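Long-range contact in hypothetical protein AF_1782 (Archaeoglobus fulgidus DSM 4304, PDB 2OO2), which is of unknown function but belongs to the DUF357 family and folds as a small, mostly helical chain that pairs with a second copy of itself: residues R21-M32 with G68-T77. Sequence-based numbering, arbitrary orientation.
Sequences RVKEIEGDEGFM and GLEVGKLHET
R21 and E76 meet in a salt bridge, NH1 to OE2 at 2.6 Å, the oxygen approached from well above the carboxylate plane. Because R21 holds CG anti to its backbone N (chi1 -168°) and bends at chi2, the chain folds round until NH1 meets E76 at the guanidinium's edge, near its plane, while NH2 still reaches E24 OE1 at 3.2 Å; one cation thus ties two carboxylates. An alanine here would remove that cation and would probably leave the carboxylates of E24 and E76 without the charge they share. Alongside, strands 25-27 and 74-76 run antiparallel. E26 and H75 form the hydrogen-bonded pair, E26 N to H75 O being 2.8 Å, and the ladder is extended by T77 N to E24 O and by D28 N to K73 O (2.9 Å). Beneath it, I25 CD1 touches L74 CD1 at 3.6 Å, and L74 CD2 rests on M32 SD. K73 lays CB over one face of the F31 ring, 4.0 Å from its centroid, while W64 meets that ring edge-to-face. D28 OD2 accepts from F31 N at 3.1 Å, an N-cap for helix 29-47; a Schellman motif at G72 ends helix 51-70. The whole illustrates how a two-stranded antiparallel sheet can close one end of a three-helix bundle.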
# COMPACT_ATOMS: atom_id res chain seq x y z
N ARG A 21 -7.07 2.75 14.80
CA ARG A 21 -7.28 1.35 14.47
C ARG A 21 -6.19 0.49 15.10
O ARG A 21 -6.48 -0.65 15.57
CB ARG A 21 -7.27 1.17 12.95
CG ARG A 21 -7.76 -0.18 12.44
CD ARG A 21 -9.27 -0.34 12.66
NE ARG A 21 -9.75 -1.48 11.94
CZ ARG A 21 -10.04 -2.64 12.54
NH1 ARG A 21 -10.48 -3.65 11.80
NH2 ARG A 21 -9.97 -2.74 13.86
N VAL A 22 -4.96 1.01 15.10
CA VAL A 22 -3.78 0.22 15.57
C VAL A 22 -3.96 -0.17 17.04
O VAL A 22 -3.50 -1.24 17.51
CB VAL A 22 -2.47 1.02 15.25
CG1 VAL A 22 -2.23 2.14 16.24
CG2 VAL A 22 -1.26 0.07 15.12
N LYS A 23 -4.72 0.68 17.73
CA LYS A 23 -5.01 0.52 19.15
C LYS A 23 -6.01 -0.60 19.44
O LYS A 23 -6.11 -1.06 20.57
CB LYS A 23 -5.44 1.86 19.78
CG LYS A 23 -4.23 2.76 20.10
CD LYS A 23 -4.46 3.56 21.40
CE LYS A 23 -3.32 4.55 21.75
NZ LYS A 23 -3.53 5.18 23.17
N GLU A 24 -6.73 -1.03 18.42
CA GLU A 24 -7.79 -2.03 18.55
C GLU A 24 -7.34 -3.44 18.21
O GLU A 24 -8.12 -4.38 18.35
CB GLU A 24 -8.99 -1.65 17.65
CG GLU A 24 -9.60 -0.31 18.01
CD GLU A 24 -10.48 0.23 16.93
OE1 GLU A 24 -10.79 -0.51 15.97
OE2 GLU A 24 -10.87 1.42 17.05
N ILE A 25 -6.11 -3.60 17.74
CA ILE A 25 -5.68 -4.89 17.23
C ILE A 25 -4.41 -5.38 17.95
O ILE A 25 -3.64 -4.59 18.50
CB ILE A 25 -5.43 -4.82 15.72
CG1 ILE A 25 -4.30 -3.86 15.42
CG2 ILE A 25 -6.70 -4.34 14.98
CD1 ILE A 25 -3.54 -4.26 14.23
N GLU A 26 -4.19 -6.68 17.98
CA GLU A 26 -2.97 -7.17 18.58
C GLU A 26 -2.40 -8.35 17.79
O GLU A 26 -3.10 -8.93 16.96
CB GLU A 26 -3.24 -7.55 20.03
CG GLU A 26 -4.45 -8.43 20.18
CD GLU A 26 -4.65 -8.97 21.59
OE1 GLU A 26 -4.20 -8.31 22.56
OE2 GLU A 26 -5.26 -10.06 21.73
N GLY A 27 -1.13 -8.67 18.01
CA GLY A 27 -0.58 -9.89 17.42
C GLY A 27 0.92 -9.90 17.19
O GLY A 27 1.70 -9.43 18.05
N ASP A 28 1.31 -10.46 16.04
CA ASP A 28 2.71 -10.59 15.64
C ASP A 28 3.46 -9.26 15.71
O ASP A 28 3.07 -8.27 15.05
CB ASP A 28 2.79 -11.14 14.22
CG ASP A 28 4.23 -11.40 13.78
OD1 ASP A 28 4.73 -12.52 14.03
OD2 ASP A 28 4.86 -10.49 13.21
N GLU A 29 4.55 -9.26 16.48
CA GLU A 29 5.30 -8.04 16.79
C GLU A 29 6.01 -7.38 15.60
O GLU A 29 6.13 -6.15 15.57
CB GLU A 29 6.24 -8.25 17.98
CG GLU A 29 5.48 -8.61 19.30
CD GLU A 29 4.65 -7.42 19.90
OE1 GLU A 29 3.84 -6.79 19.17
OE2 GLU A 29 4.81 -7.12 21.12
N GLY A 30 6.42 -8.18 14.62
CA GLY A 30 7.00 -7.66 13.38
C GLY A 30 5.98 -6.89 12.54
O GLY A 30 6.27 -5.77 12.05
N PHE A 31 4.80 -7.51 12.34
CA PHE A 31 3.63 -6.86 11.72
C PHE A 31 3.31 -5.58 12.43
O PHE A 31 3.23 -4.52 11.80
CB PHE A 31 2.42 -7.77 11.73
CG PHE A 31 2.34 -8.67 10.53
CD1 PHE A 31 1.48 -8.37 9.49
CD2 PHE A 31 3.13 -9.83 10.46
CE1 PHE A 31 1.39 -9.17 8.38
CE2 PHE A 31 3.06 -10.66 9.33
CZ PHE A 31 2.17 -10.32 8.28
N MET A 32 3.20 -5.66 13.76
CA MET A 32 2.90 -4.47 14.57
C MET A 32 4.01 -3.42 14.47
O MET A 32 3.70 -2.21 14.40
CB MET A 32 2.61 -4.77 16.04
CG MET A 32 1.29 -5.54 16.27
SD MET A 32 -0.25 -4.67 15.84
CE MET A 32 -0.47 -3.62 17.22
N GLY A 68 -2.28 -8.61 7.63
CA GLY A 68 -2.05 -9.21 8.93
C GLY A 68 -3.34 -9.82 9.50
O GLY A 68 -3.33 -10.97 9.97
N LEU A 69 -4.43 -9.03 9.48
CA LEU A 69 -5.77 -9.52 9.88
C LEU A 69 -6.25 -10.70 9.01
O LEU A 69 -6.70 -11.74 9.56
CB LEU A 69 -6.82 -8.40 9.86
CG LEU A 69 -6.80 -7.41 11.03
CD1 LEU A 69 -7.78 -6.29 10.81
CD2 LEU A 69 -7.07 -8.10 12.40
N GLU A 70 -6.10 -10.57 7.68
CA GLU A 70 -6.53 -11.63 6.75
C GLU A 70 -5.82 -12.97 7.01
O GLU A 70 -6.46 -14.01 6.98
CB GLU A 70 -6.35 -11.20 5.29
CG GLU A 70 -7.14 -12.08 4.28
CD GLU A 70 -8.64 -12.00 4.51
OE1 GLU A 70 -9.17 -10.87 4.61
OE2 GLU A 70 -9.30 -13.07 4.60
N VAL A 71 -4.52 -12.95 7.24
CA VAL A 71 -3.77 -14.20 7.36
C VAL A 71 -3.71 -14.69 8.81
O VAL A 71 -3.03 -15.70 9.13
CB VAL A 71 -2.34 -14.08 6.76
CG1 VAL A 71 -2.40 -13.73 5.25
CG2 VAL A 71 -1.47 -13.11 7.55
N GLY A 72 -4.42 -13.97 9.68
CA GLY A 72 -4.44 -14.20 11.11
C GLY A 72 -3.11 -14.07 11.83
O GLY A 72 -2.82 -14.84 12.74
N LYS A 73 -2.27 -13.12 11.40
CA LYS A 73 -1.10 -12.69 12.18
C LYS A 73 -1.47 -11.59 13.19
O LYS A 73 -0.70 -11.32 14.14
CB LYS A 73 0.01 -12.19 11.26
CG LYS A 73 0.67 -13.26 10.40
CD LYS A 73 1.69 -14.08 11.21
CE LYS A 73 2.60 -14.91 10.30
NZ LYS A 73 3.92 -15.07 10.97
N LEU A 74 -2.64 -10.97 12.97
CA LEU A 74 -3.19 -9.92 13.80
C LEU A 74 -4.63 -10.26 14.08
O LEU A 74 -5.27 -10.88 13.25
CB LEU A 74 -3.17 -8.54 13.07
CG LEU A 74 -1.81 -7.99 12.70
CD1 LEU A 74 -1.93 -6.60 12.01
CD2 LEU A 74 -0.97 -7.92 13.96
N HIS A 75 -5.14 -9.78 15.22
CA HIS A 75 -6.49 -10.08 15.68
C HIS A 75 -7.07 -8.84 16.31
O HIS A 75 -6.34 -8.10 16.96
CB HIS A 75 -6.41 -11.19 16.75
CG HIS A 75 -5.47 -12.30 16.37
ND1 HIS A 75 -5.79 -13.25 15.42
CD2 HIS A 75 -4.19 -12.55 16.74
CE1 HIS A 75 -4.76 -14.06 15.24
NE2 HIS A 75 -3.77 -13.66 16.03
N GLU A 76 -8.38 -8.66 16.19
CA GLU A 76 -9.07 -7.58 16.89
C GLU A 76 -9.16 -7.94 18.37
O GLU A 76 -9.42 -9.08 18.67
CB GLU A 76 -10.43 -7.30 16.25
CG GLU A 76 -10.44 -5.98 15.42
CD GLU A 76 -11.09 -6.12 14.05
OE1 GLU A 76 -12.31 -6.36 13.95
OE2 GLU A 76 -10.38 -5.96 13.03
N THR A 77 -8.89 -6.98 19.27
CA THR A 77 -8.80 -7.25 20.72
C THR A 77 -10.08 -7.77 21.42
O THR A 77 -11.21 -7.48 21.00
CB THR A 77 -8.25 -6.04 21.52
OG1 THR A 77 -6.94 -5.72 21.05
CG2 THR A 77 -8.15 -6.40 23.01